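Local atomic coordinates of ATP-dependent DNA helicase (Mycobacterium smegmatis, PDB entry 5V9X), a protein that probably couples ATP hydrolysis to 3'-to-5' movement along single-stranded DNA, unwinding RNA:DNA hybrids. Residues Q466-V471 against D505-K510; R781-R786 against V824-R829; H194-T199 against A203-S208; D484-S489 against A493-S498; E180-V185 against E210-L215. All coordinates share one frame; numbering follows the deposited sequence.

Interaction 1. Residues Q466-V471 against D505-K510; sequences QHTVAV and DLLSGK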
# COMPACT_ATOMS: atom_id res chain seq x y z
N GLN A 466 16.21 -1.64 13.92
CA GLN A 466 16.36 -2.94 13.26
C GLN A 466 17.62 -2.98 12.41
O GLN A 466 18.42 -3.92 12.50
CB GLN A 466 15.12 -3.25 12.42
CG GLN A 466 15.21 -4.56 11.65
CD GLN A 466 13.96 -4.87 10.86
OE1 GLN A 466 14.03 -5.31 9.71
NE2 GLN A 466 12.80 -4.65 11.47
N HIS A 467 17.83 -1.96 11.57
CA HIS A 467 19.04 -1.90 10.77
C HIS A 467 20.28 -1.82 11.65
O HIS A 467 21.33 -2.38 11.31
CB HIS A 467 18.99 -0.70 9.81
CG HIS A 467 18.30 -0.98 8.52
ND1 HIS A 467 18.98 -1.31 7.37
CD2 HIS A 467 16.99 -0.99 8.19
CE1 HIS A 467 18.12 -1.51 6.38
NE2 HIS A 467 16.90 -1.32 6.86
N THR A 468 20.17 -1.13 12.79
CA THR A 468 21.32 -0.99 13.68
C THR A 468 21.79 -2.34 14.20
O THR A 468 23.00 -2.58 14.32
CB THR A 468 20.98 -0.05 14.84
OG1 THR A 468 20.59 1.23 14.32
CG2 THR A 468 22.18 0.13 15.74
N VAL A 469 20.86 -3.24 14.51
CA VAL A 469 21.25 -4.60 14.88
C VAL A 469 21.86 -5.31 13.68
O VAL A 469 22.83 -6.07 13.82
CB VAL A 469 20.04 -5.37 15.44
CG1 VAL A 469 20.43 -6.80 15.78
CG2 VAL A 469 19.48 -4.66 16.66
N ALA A 470 21.32 -5.07 12.48
CA ALA A 470 21.74 -5.80 11.30
C ALA A 470 23.08 -5.31 10.77
O ALA A 470 23.91 -6.12 10.33
CB ALA A 470 20.68 -5.70 10.21
N VAL A 471 23.31 -4.00 10.78
CA VAL A 471 24.57 -3.47 10.26
C VAL A 471 25.74 -3.90 11.14
O VAL A 471 26.87 -4.04 10.66
CB VAL A 471 24.49 -1.93 10.12
CG1 VAL A 471 24.35 -1.27 11.48
CG2 VAL A 471 25.71 -1.40 9.38
N ASP A 505 21.03 3.48 22.93
CA ASP A 505 20.95 3.17 24.35
C ASP A 505 19.97 2.04 24.60
O ASP A 505 20.26 1.08 25.33
CB ASP A 505 20.55 4.41 25.15
CG ASP A 505 21.53 5.54 24.99
OD1 ASP A 505 22.70 5.27 24.66
OD2 ASP A 505 21.13 6.70 25.20
N LEU A 506 18.78 2.14 24.01
CA LEU A 506 17.76 1.12 24.20
C LEU A 506 18.23 -0.23 23.69
O LEU A 506 18.02 -1.26 24.34
CB LEU A 506 16.47 1.55 23.50
CG LEU A 506 15.24 0.66 23.65
CD1 LEU A 506 15.06 0.23 25.09
CD2 LEU A 506 14.02 1.43 23.16
N LEU A 507 18.89 -0.25 22.53
CA LEU A 507 19.44 -1.49 22.00
C LEU A 507 20.59 -2.03 22.84
O LEU A 507 20.91 -3.22 22.74
CB LEU A 507 19.91 -1.28 20.56
CG LEU A 507 18.83 -1.08 19.50
CD1 LEU A 507 19.45 -0.72 18.16
CD2 LEU A 507 17.97 -2.32 19.38
N SER A 508 21.22 -1.19 23.66
CA SER A 508 22.39 -1.58 24.44
C SER A 508 22.08 -1.61 25.94
O SER A 508 22.04 -2.69 26.53
CB SER A 508 23.56 -0.64 24.14
OG SER A 508 24.70 -1.01 24.90
N GLY A 509 21.86 -0.46 26.57
CA GLY A 509 21.66 -0.43 28.01
C GLY A 509 20.61 0.55 28.49
O GLY A 509 20.59 1.71 28.08
N LYS A 510 19.73 0.08 29.37
CA LYS A 510 18.66 0.90 29.93
C LYS A 510 18.58 0.73 31.45
O LYS A 510 18.00 -0.24 31.94
CB LYS A 510 17.32 0.54 29.28
CG LYS A 510 16.12 1.25 29.89
CD LYS A 510 15.92 2.64 29.33
CE LYS A 510 14.75 3.34 29.99
NZ LYS A 510 14.39 4.61 29.31

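Interaction 2. Residues R781-R786 against V824-R829; sequences RECAAR and VLEAVR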
# COMPACT_ATOMS: atom_id res chain seq x y z
N ARG A 781 2.97 -2.24 19.87
CA ARG A 781 3.39 -3.63 19.71
C ARG A 781 4.16 -3.82 18.41
O ARG A 781 5.25 -4.40 18.40
CB ARG A 781 2.17 -4.55 19.75
CG ARG A 781 2.48 -5.98 19.33
CD ARG A 781 1.22 -6.81 19.17
NE ARG A 781 0.27 -6.20 18.24
CZ ARG A 781 0.38 -6.25 16.92
NH1 ARG A 781 1.41 -6.87 16.35
NH2 ARG A 781 -0.54 -5.68 16.16
N GLU A 782 3.60 -3.35 17.29
CA GLU A 782 4.28 -3.48 16.01
C GLU A 782 5.63 -2.78 16.02
O GLU A 782 6.59 -3.26 15.42
CB GLU A 782 3.39 -2.93 14.88
CG GLU A 782 2.05 -3.65 14.71
CD GLU A 782 1.16 -2.98 13.67
OE1 GLU A 782 1.58 -1.94 13.11
OE2 GLU A 782 0.05 -3.49 13.42
N CYS A 783 5.72 -1.63 16.70
CA CYS A 783 6.99 -0.91 16.77
C CYS A 783 8.00 -1.67 17.62
O CYS A 783 9.16 -1.83 17.22
CB CYS A 783 6.77 0.49 17.34
SG CYS A 783 6.12 1.69 16.15
N ALA A 784 7.58 -2.16 18.79
CA ALA A 784 8.50 -2.89 19.66
C ALA A 784 9.06 -4.13 18.97
O ALA A 784 10.26 -4.42 19.06
CB ALA A 784 7.80 -3.28 20.96
N ALA A 785 8.20 -4.87 18.25
CA ALA A 785 8.66 -6.06 17.55
C ALA A 785 9.58 -5.70 16.39
O ALA A 785 10.61 -6.36 16.19
CB ALA A 785 7.47 -6.87 17.06
N ARG A 786 9.23 -4.67 15.63
CA ARG A 786 10.07 -4.27 14.50
C ARG A 786 11.45 -3.81 14.96
O ARG A 786 12.44 -4.04 14.26
CB ARG A 786 9.37 -3.17 13.69
CG ARG A 786 10.07 -2.78 12.40
CD ARG A 786 9.21 -1.87 11.53
NE ARG A 786 8.05 -1.34 12.23
CZ ARG A 786 6.79 -1.49 11.83
NH1 ARG A 786 6.53 -2.14 10.70
NH2 ARG A 786 5.79 -0.98 12.53
N VAL A 824 7.90 4.35 22.75
CA VAL A 824 6.73 5.19 23.00
C VAL A 824 6.74 6.40 22.07
O VAL A 824 5.72 6.75 21.47
CB VAL A 824 6.69 5.62 24.48
CG1 VAL A 824 5.54 6.60 24.71
CG2 VAL A 824 6.54 4.41 25.38
N LEU A 825 7.90 7.05 21.93
CA LEU A 825 8.01 8.20 21.03
C LEU A 825 7.62 7.83 19.61
O LEU A 825 6.87 8.56 18.95
CB LEU A 825 9.44 8.75 21.06
CG LEU A 825 10.00 9.28 22.39
CD1 LEU A 825 11.44 9.71 22.21
CD2 LEU A 825 9.16 10.43 22.91
N GLU A 826 8.12 6.69 19.12
CA GLU A 826 7.86 6.31 17.73
C GLU A 826 6.42 5.87 17.53
O GLU A 826 5.81 6.16 16.50
CB GLU A 826 8.83 5.21 17.30
CG GLU A 826 8.58 4.66 15.90
CD GLU A 826 8.52 5.74 14.84
OE1 GLU A 826 9.21 6.78 14.98
OE2 GLU A 826 7.79 5.56 13.84
N ALA A 827 5.85 5.15 18.51
CA ALA A 827 4.44 4.78 18.42
C ALA A 827 3.55 6.01 18.33
O ALA A 827 2.63 6.07 17.51
CB ALA A 827 4.06 3.92 19.63
N VAL A 828 3.83 7.02 19.17
CA VAL A 828 3.09 8.28 19.08
C VAL A 828 3.38 8.97 17.76
O VAL A 828 2.49 9.59 17.16
CB VAL A 828 3.42 9.18 20.29
CG1 VAL A 828 2.64 10.48 20.21
CG2 VAL A 828 3.10 8.47 21.59
N ARG A 829 4.62 8.88 17.28
CA ARG A 829 4.98 9.50 16.01
C ARG A 829 4.19 8.88 14.85
O ARG A 829 3.70 9.60 13.98
CB ARG A 829 6.49 9.37 15.79
CG ARG A 829 7.11 10.42 14.87
CD ARG A 829 6.91 10.09 13.41
NE ARG A 829 7.20 8.69 13.10
CZ ARG A 829 6.81 8.08 11.99
NH1 ARG A 829 6.12 8.75 11.07
NH2 ARG A 829 7.11 6.80 11.78

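Interaction 3. Residues H194-T199 against A203-S208; sequences HAVAAT and AHLALS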
# COMPACT_ATOMS: atom_id res chain seq x y z
N HIS A 194 6.79 4.27 -5.96
CA HIS A 194 5.69 4.86 -5.20
C HIS A 194 5.12 3.90 -4.17
O HIS A 194 4.56 4.33 -3.16
CB HIS A 194 4.58 5.31 -6.14
CG HIS A 194 3.76 4.17 -6.66
ND1 HIS A 194 4.24 3.28 -7.60
CD2 HIS A 194 2.51 3.75 -6.35
CE1 HIS A 194 3.31 2.37 -7.85
NE2 HIS A 194 2.25 2.64 -7.11
N ALA A 195 5.24 2.59 -4.41
CA ALA A 195 4.60 1.60 -3.54
C ALA A 195 5.26 1.49 -2.18
O ALA A 195 4.66 0.91 -1.27
CB ALA A 195 4.59 0.24 -4.23
N VAL A 196 6.46 2.03 -2.00
CA VAL A 196 7.16 1.97 -0.72
C VAL A 196 7.56 3.34 -0.20
O VAL A 196 7.97 3.45 0.96
CB VAL A 196 8.41 1.06 -0.80
CG1 VAL A 196 8.02 -0.36 -1.15
CG2 VAL A 196 9.41 1.61 -1.81
N ALA A 197 7.44 4.40 -1.01
CA ALA A 197 8.00 5.70 -0.65
C ALA A 197 7.44 6.21 0.67
O ALA A 197 8.17 6.80 1.47
CB ALA A 197 7.75 6.70 -1.77
N ALA A 198 6.14 6.00 0.91
CA ALA A 198 5.47 6.58 2.06
C ALA A 198 5.27 5.58 3.20
O ALA A 198 4.40 5.79 4.05
CB ALA A 198 4.12 7.17 1.64
N THR A 199 6.05 4.51 3.23
CA THR A 199 5.89 3.47 4.24
C THR A 199 7.22 3.19 4.93
O THR A 199 8.29 3.52 4.42
CB THR A 199 5.35 2.16 3.64
OG1 THR A 199 6.24 1.70 2.61
CG2 THR A 199 3.96 2.37 3.06
N ALA A 203 11.42 3.10 4.05
CA ALA A 203 12.47 3.54 4.95
C ALA A 203 13.44 2.40 5.23
O ALA A 203 14.66 2.59 5.26
CB ALA A 203 11.87 4.07 6.25
N HIS A 204 12.90 1.20 5.45
CA HIS A 204 13.70 -0.01 5.49
C HIS A 204 14.54 -0.14 4.22
O HIS A 204 15.74 -0.42 4.27
CB HIS A 204 12.77 -1.21 5.67
CG HIS A 204 13.45 -2.46 6.14
ND1 HIS A 204 14.00 -3.38 5.28
CD2 HIS A 204 13.63 -2.95 7.39
CE1 HIS A 204 14.50 -4.39 5.98
NE2 HIS A 204 14.29 -4.15 7.26
N LEU A 205 13.91 0.08 3.06
CA LEU A 205 14.64 0.03 1.79
C LEU A 205 15.63 1.18 1.67
O LEU A 205 16.73 1.00 1.13
CB LEU A 205 13.65 0.05 0.62
CG LEU A 205 14.21 0.21 -0.79
CD1 LEU A 205 15.29 -0.83 -1.09
CD2 LEU A 205 13.09 0.12 -1.82
N ALA A 206 15.27 2.37 2.17
CA ALA A 206 16.17 3.51 2.09
C ALA A 206 17.47 3.25 2.83
O ALA A 206 18.55 3.66 2.38
CB ALA A 206 15.48 4.76 2.64
N LEU A 207 17.40 2.56 3.97
CA LEU A 207 18.61 2.27 4.74
C LEU A 207 19.41 1.13 4.11
O LEU A 207 20.65 1.17 4.12
CB LEU A 207 18.25 1.95 6.19
CG LEU A 207 17.80 3.13 7.04
CD1 LEU A 207 17.49 2.69 8.46
CD2 LEU A 207 18.87 4.22 7.03
N SER A 208 18.73 0.11 3.59
CA SER A 208 19.43 -0.96 2.89
C SER A 208 20.30 -0.41 1.77
O SER A 208 21.46 -0.81 1.60
CB SER A 208 18.43 -1.97 2.33
OG SER A 208 17.82 -2.73 3.36

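Interaction 4. Residues D484-S489 against A493-S498; sequences DAVRRS and ATLPRS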
# COMPACT_ATOMS: atom_id res chain seq x y z
N ASP A 484 26.29 8.85 9.99
CA ASP A 484 26.52 9.56 8.73
C ASP A 484 25.77 8.91 7.58
O ASP A 484 25.25 9.60 6.69
CB ASP A 484 28.01 9.62 8.42
CG ASP A 484 28.78 10.48 9.41
OD1 ASP A 484 28.21 11.48 9.90
OD2 ASP A 484 29.95 10.16 9.69
N ALA A 485 25.70 7.58 7.57
CA ALA A 485 24.99 6.88 6.50
C ALA A 485 23.48 7.02 6.68
O ALA A 485 22.75 7.19 5.69
CB ALA A 485 25.39 5.41 6.47
N VAL A 486 23.00 6.95 7.92
CA VAL A 486 21.57 7.05 8.19
C VAL A 486 21.02 8.38 7.70
O VAL A 486 19.95 8.44 7.08
CB VAL A 486 21.31 6.83 9.69
CG1 VAL A 486 19.97 7.39 10.09
CG2 VAL A 486 21.38 5.35 10.03
N ARG A 487 21.75 9.47 7.96
CA ARG A 487 21.28 10.79 7.54
C ARG A 487 21.33 10.97 6.02
O ARG A 487 20.69 11.90 5.51
CB ARG A 487 22.11 11.89 8.20
CG ARG A 487 21.78 12.11 9.67
CD ARG A 487 22.16 13.51 10.09
NE ARG A 487 20.99 14.34 10.36
CZ ARG A 487 21.02 15.67 10.41
NH1 ARG A 487 22.15 16.32 10.20
NH2 ARG A 487 19.91 16.35 10.67
N ARG A 488 22.07 10.13 5.30
CA ARG A 488 22.09 10.25 3.85
C ARG A 488 20.79 9.75 3.23
O ARG A 488 20.42 10.18 2.13
CB ARG A 488 23.29 9.50 3.27
CG ARG A 488 24.58 10.30 3.31
CD ARG A 488 25.70 9.64 2.51
NE ARG A 488 26.29 8.50 3.20
CZ ARG A 488 27.35 8.58 3.99
NH1 ARG A 488 27.95 9.75 4.19
NH2 ARG A 488 27.82 7.49 4.58
N SER A 489 20.09 8.85 3.91
CA SER A 489 18.78 8.42 3.45
C SER A 489 17.77 9.56 3.59
O SER A 489 18.01 10.58 4.24
CB SER A 489 18.31 7.19 4.24
OG SER A 489 18.12 7.51 5.61
N ALA A 493 16.90 12.35 7.13
CA ALA A 493 17.70 13.51 6.76
C ALA A 493 17.76 14.56 7.86
O ALA A 493 18.66 15.41 7.84
CB ALA A 493 17.15 14.12 5.47
N THR A 494 16.82 14.53 8.81
CA THR A 494 16.81 15.49 9.92
C THR A 494 16.89 14.80 11.28
O THR A 494 16.54 15.41 12.29
CB THR A 494 15.56 16.37 9.86
OG1 THR A 494 14.41 15.59 10.23
CG2 THR A 494 15.36 16.94 8.46
N LEU A 495 17.35 13.55 11.31
CA LEU A 495 17.39 12.79 12.56
C LEU A 495 18.26 13.49 13.59
O LEU A 495 19.47 13.68 13.35
CB LEU A 495 17.92 11.38 12.28
CG LEU A 495 18.06 10.44 13.49
CD1 LEU A 495 16.71 10.21 14.15
CD2 LEU A 495 18.68 9.12 13.06
N PRO A 496 17.71 13.89 14.74
CA PRO A 496 18.56 14.47 15.79
C PRO A 496 19.52 13.43 16.33
O PRO A 496 19.16 12.27 16.54
CB PRO A 496 17.55 14.91 16.85
CG PRO A 496 16.22 14.95 16.15
CD PRO A 496 16.29 13.88 15.11
N ARG A 497 20.77 13.85 16.56
CA ARG A 497 21.76 12.94 17.13
C ARG A 497 21.31 12.42 18.49
O ARG A 497 21.68 11.31 18.88
CB ARG A 497 23.11 13.64 17.24
CG ARG A 497 24.25 12.73 17.70
CD ARG A 497 24.38 11.52 16.80
NE ARG A 497 25.54 10.69 17.12
CZ ARG A 497 26.72 10.77 16.50
NH1 ARG A 497 26.89 11.65 15.53
NH2 ARG A 497 27.72 9.97 16.86
N SER A 498 20.51 13.20 19.22
CA SER A 498 19.97 12.73 20.49
C SER A 498 19.05 11.54 20.29
O SER A 498 19.12 10.56 21.05
CB SER A 498 19.24 13.87 21.20
OG SER A 498 18.17 14.36 20.41

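Interaction 5. Residues E180-V185 against E210-L215; sequences ETLTSV and ERLDQL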
# COMPACT_ATOMS: atom_id res chain seq x y z
N GLU A 180 29.04 -9.84 -0.08
CA GLU A 180 30.30 -9.77 -0.80
C GLU A 180 30.10 -9.82 -2.31
O GLU A 180 30.99 -9.38 -3.06
CB GLU A 180 31.24 -10.89 -0.36
CG GLU A 180 32.70 -10.50 -0.31
CD GLU A 180 33.06 -9.74 0.96
OE1 GLU A 180 32.55 -10.11 2.03
OE2 GLU A 180 33.84 -8.77 0.88
N THR A 181 28.97 -10.33 -2.78
CA THR A 181 28.67 -10.32 -4.21
C THR A 181 28.12 -8.97 -4.68
O THR A 181 28.03 -8.75 -5.89
CB THR A 181 27.66 -11.41 -4.55
OG1 THR A 181 26.41 -11.15 -3.89
CG2 THR A 181 28.18 -12.78 -4.12
N LEU A 182 27.77 -8.08 -3.75
CA LEU A 182 27.20 -6.78 -4.10
C LEU A 182 28.23 -5.66 -4.10
O LEU A 182 27.86 -4.50 -4.28
CB LEU A 182 26.06 -6.44 -3.14
CG LEU A 182 24.93 -7.46 -3.06
CD1 LEU A 182 23.90 -7.06 -2.01
CD2 LEU A 182 24.26 -7.63 -4.42
N THR A 183 29.52 -5.97 -3.91
CA THR A 183 30.53 -4.93 -3.82
C THR A 183 30.84 -4.27 -5.15
O THR A 183 31.50 -3.23 -5.17
CB THR A 183 31.82 -5.49 -3.22
OG1 THR A 183 32.32 -6.55 -4.04
CG2 THR A 183 31.59 -6.01 -1.81
N SER A 184 30.39 -4.84 -6.27
CA SER A 184 30.66 -4.28 -7.59
C SER A 184 29.44 -3.61 -8.22
O SER A 184 29.53 -3.16 -9.37
CB SER A 184 31.19 -5.36 -8.53
OG SER A 184 32.43 -5.88 -8.07
N VAL A 185 28.32 -3.53 -7.50
CA VAL A 185 27.09 -3.00 -8.07
C VAL A 185 27.31 -1.56 -8.53
O VAL A 185 27.77 -0.71 -7.76
CB VAL A 185 25.94 -3.10 -7.07
CG1 VAL A 185 24.76 -2.26 -7.52
CG2 VAL A 185 25.52 -4.55 -6.89
N GLU A 210 21.60 2.60 1.52
CA GLU A 210 22.75 3.32 2.06
C GLU A 210 23.80 2.35 2.59
O GLU A 210 25.01 2.60 2.45
CB GLU A 210 22.31 4.29 3.15
CG GLU A 210 21.58 5.52 2.64
CD GLU A 210 22.42 6.37 1.69
OE1 GLU A 210 21.84 6.99 0.77
OE2 GLU A 210 23.66 6.42 1.87
N ARG A 211 23.37 1.25 3.20
CA ARG A 211 24.31 0.20 3.59
C ARG A 211 25.00 -0.40 2.37
O ARG A 211 26.18 -0.78 2.44
CB ARG A 211 23.59 -0.88 4.39
CG ARG A 211 23.09 -0.42 5.75
CD ARG A 211 22.20 -1.46 6.40
NE ARG A 211 22.84 -2.77 6.49
CZ ARG A 211 22.23 -3.87 6.91
NH1 ARG A 211 20.96 -3.82 7.28
NH2 ARG A 211 22.89 -5.02 6.95
N LEU A 212 24.28 -0.50 1.25
CA LEU A 212 24.91 -0.92 0.00
C LEU A 212 26.00 0.05 -0.42
O LEU A 212 27.14 -0.35 -0.67
CB LEU A 212 23.85 -1.06 -1.09
CG LEU A 212 24.36 -1.38 -2.50
CD1 LEU A 212 24.91 -2.80 -2.57
CD2 LEU A 212 23.27 -1.17 -3.53
N ASP A 213 25.66 1.34 -0.49
CA ASP A 213 26.61 2.35 -0.95
C ASP A 213 27.90 2.35 -0.13
O ASP A 213 28.95 2.75 -0.63
CB ASP A 213 25.97 3.74 -0.90
CG ASP A 213 24.98 3.97 -2.03
OD1 ASP A 213 24.87 3.09 -2.91
OD2 ASP A 213 24.31 5.02 -2.04
N GLN A 214 27.83 1.90 1.13
CA GLN A 214 29.03 1.78 1.94
C GLN A 214 29.86 0.55 1.61
O GLN A 214 31.00 0.44 2.08
CB GLN A 214 28.67 1.79 3.43
CG GLN A 214 28.15 3.12 3.92
CD GLN A 214 29.02 4.29 3.48
OE1 GLN A 214 28.52 5.28 2.95
NE2 GLN A 214 30.33 4.18 3.71
N LEU A 215 29.33 -0.39 0.83
CA LEU A 215 30.08 -1.55 0.37
C LEU A 215 30.75 -1.33 -0.98
O LEU A 215 31.46 -2.22 -1.46
CB LEU A 215 29.16 -2.77 0.27
CG LEU A 215 28.58 -3.34 1.57
CD1 LEU A 215 27.76 -4.59 1.27
CD2 LEU A 215 29.69 -3.63 2.57

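Interaction 1. Residues Q466-V471 against D505-K510
The hydroxyl of T468, a residue that packs on L507, is held by two groups: OG1 donates to the carbonyl of L464, one turn back in its own helix, and accepts from the indole NE1 of W482. This pairing belongs to the helical core of the winged-helix domain, where helix 461-471 and helix 497-508, apparently the first and third helices of its three-helix core, come together through side chains alone. With chi1 at -59°, OG1 of T468 stands beside its own backbone N and reaches back to the preceding turn, while the methyl CG2 lies anti to that N. The carbon side of the residue is therefore the part offered to the partner helix.

L507 supplies the whole of the other surface, and its forked end divides the work. Branch CD1 rests against T468, 3.7 Å from CB and the same distance from CG2, whereas branch CD2 turns to V469, whose CG2 is 3.9 Å away. No hydrogen bond links the two segments. The nearest CA atoms, those of V469 and L507, are 8.0 Å apart, a gap spanned by the side chains. L507 lies near the end of its helix; its backbone bonds to R522 and to L523 at the start of strand 523-526, probably the first strand of the wing. The side chain of L523 adds to the apolar cluster by touching both T468 and L507. On the V469 side, the branch that meets CD2 is CG2, the methyl beside the backbone N; CG1 lies anti to that N.

Interaction 2. Residues R781-R786 against V824-R829
E826, whose CG meets C783, turns its carboxylate to the edge of the R829 guanidinium, with CD lying in the guanidinium plane. The two form a salt bridge one turn apart on the same helix: NH2 faces OE2, while NE makes a weak but nearly straight bond to OE1 at 3.4 Å (168°). The bend of the glutamate chain at chi2 (54°) swings its charged end aside, leaving the CG methylene facing the cysteine.

Across the helices the sulfur does the touching. SG of C783 lies 3.9 Å from CG of E826 and 4.2 Å from CA of A827, so it rests on the aliphatic part of one side chain and on the backbone of the next. The small residue at A827 lets the helices approach to 6.4 Å between the CA atoms of C783 and A827. No hydrogen bond joins them.

The guanidinium of R829 is shared with D834, and weaker partners of the E826 carboxylate are K200 and the backbone N of L461. The contact joins helix 774-786 to helix 822-835 in the DEAD/H-associated region; F776 extends the packing along A827 and V828, and helix 461-471 closes over C783 and E826 through D462.

Interaction 3. Residues H194-T199 against A203-S208
T199 and A203 are joined by a backbone hydrogen bond at the start of helix 200-213, just beyond the DEVH box (motif II) whose last residue is H194. A203 N donates to T199 O over 3.2 Å, with the N-H nearly aligned (162°) and the donor in the carbonyl plane. As T199 occupies the N-cap, this is the first turn of the helix bonding back to its cap. The methyl of A203 lies beside the same carbonyl oxygen.

Side-chain hydrogen bonds hold the cap itself. T199 OG1 donates to V196 O at 3.0 Å, approaching from above the carbonyl plane, and accepts a weak bond from G202 N. V196 O also takes the backbone N of T199 from the same face of its plane, so one carbonyl fixes both the amide and the hydroxyl of the cap residue. With chi1 at 58°, OG1 sits between N and the carbonyl carbon, turned back toward V196. Farther along the helix, S208 OG donates to H204 O, which S208 N reaches from the opposite face.

Apolar packing is a single meeting of branches. CG2 of V196 lies 4.0 Å from CD2 of L205, the two side chains at about a right angle; F238 also touches V196, and P167 touches L205.

Two bonds to V196 O thus fix the cap residue, and one directional backbone bond passes from it into the helix; the valine and leucine add a small apolar contact, so the orientation of this turn rests mainly on polar geometry.

Interaction 4. Residues D484-S489 against A493-S498
R487 leaves its helix with CG anti to the carbonyl carbon (chi1 -75°), and CB, CG and CD carry the chain outward before a bend at chi3 turns the guanidinium toward the backbone of A493-L495. NE arrives 3.4 Å from L495 O. CZ comes next, with A493 O lying over one face of the group. NH2, at the tip, is 3.2 Å from A493 O, but the angle is too poor for a hydrogen bond; it also reaches CA of T494. In the guanidinium plane, at its edge, lie T494 C and L495 N. The flat group is thus slotted against three successive residues.

The segments bracket the turn between helix 479-488 and helix 497-508, consistent with the second and third helices of a winged-helix core, in helix-turn-helix order. P496 is the N-cap of the latter. Inside this turn, V486 CG1 meets L495 CD2 at 3.7 Å, and L464 of helix 461-471 packs on both side chains.

S489 closes the end of helix 479-488. Its OG donates to V486 O in the carbonyl plane, and its backbone N bonds to the same oxygen at 3.2 Å. The CB of A493 rests 3.8 Å from S489 O.

Interaction 5. Residues E180-V185 against E210-L215
L212 reaches the loop with both of its methyl branches. CD1 lies against L182, 3.9 Å from its CB and 3.8 Å from its carbonyl O, while CD2 faces V185 at 4.4 Å from CG1. The leucine's CG is anti to its backbone N (chi1 175°), which carries the fork across to the loop. Beside it, T183 packs on the backbone of L215, three residues further along: its CA and CB are each 3.7 Å from L215 O, and its methyl CG2 lies close to the same oxygen. The contact is one of apolar branches and carbon-to-carbonyl packing, without a hydrogen bond across it.

These first contacts fall within a beta-alpha-beta unit of the first RecA-like domain. The 180-185 loop leads into strand 187-191, helix 200-213 makes the crossover, and strand 221-226 follows as the parallel neighbour, so the loop packs on the far end of the connecting helix.

Behind the contact surface, a type I beta turn from L182 to V185 shapes the loop and presents L182 and V185 to the same leucine. T183 OG1 donates to E180 O over 3.3 Å, coming from above the carbonyl plane. L215 N bonds to L212 O (2.7 Å), fixing the carbonyl-bearing L215 relative to L212. Farther out, the carboxylates of E210 and D213 both form salt bridges to NH2 of R222, and R211 NH2 bonds to T175 OG1.

How the interactions relate
The interactions lie in and around the place where helix 200-213 of the first RecA-like domain, used by interactions 3 and 5, meets the winged-helix region of interactions 1 and 4. Q466 OE1 probably hydrogen-bonds H204 NE2 (2.7 Å), linking 1 and 3, and Q466 NE2 probably bonds R786 O (2.9 Å), bringing in interaction 2. L207 CD2 packs 3.7 Å from S489 OG between 3 and 4. R211 packs on H467 and A470, joining 5 to 1, while R488 CB lies 3.4 Å from E210 OE2, joining 4 to 5. Interaction 3 comes nearest the nucleic acid, about 6 Å between nearest atoms; its V196 side chain is about 13 Å from the bound magnesium.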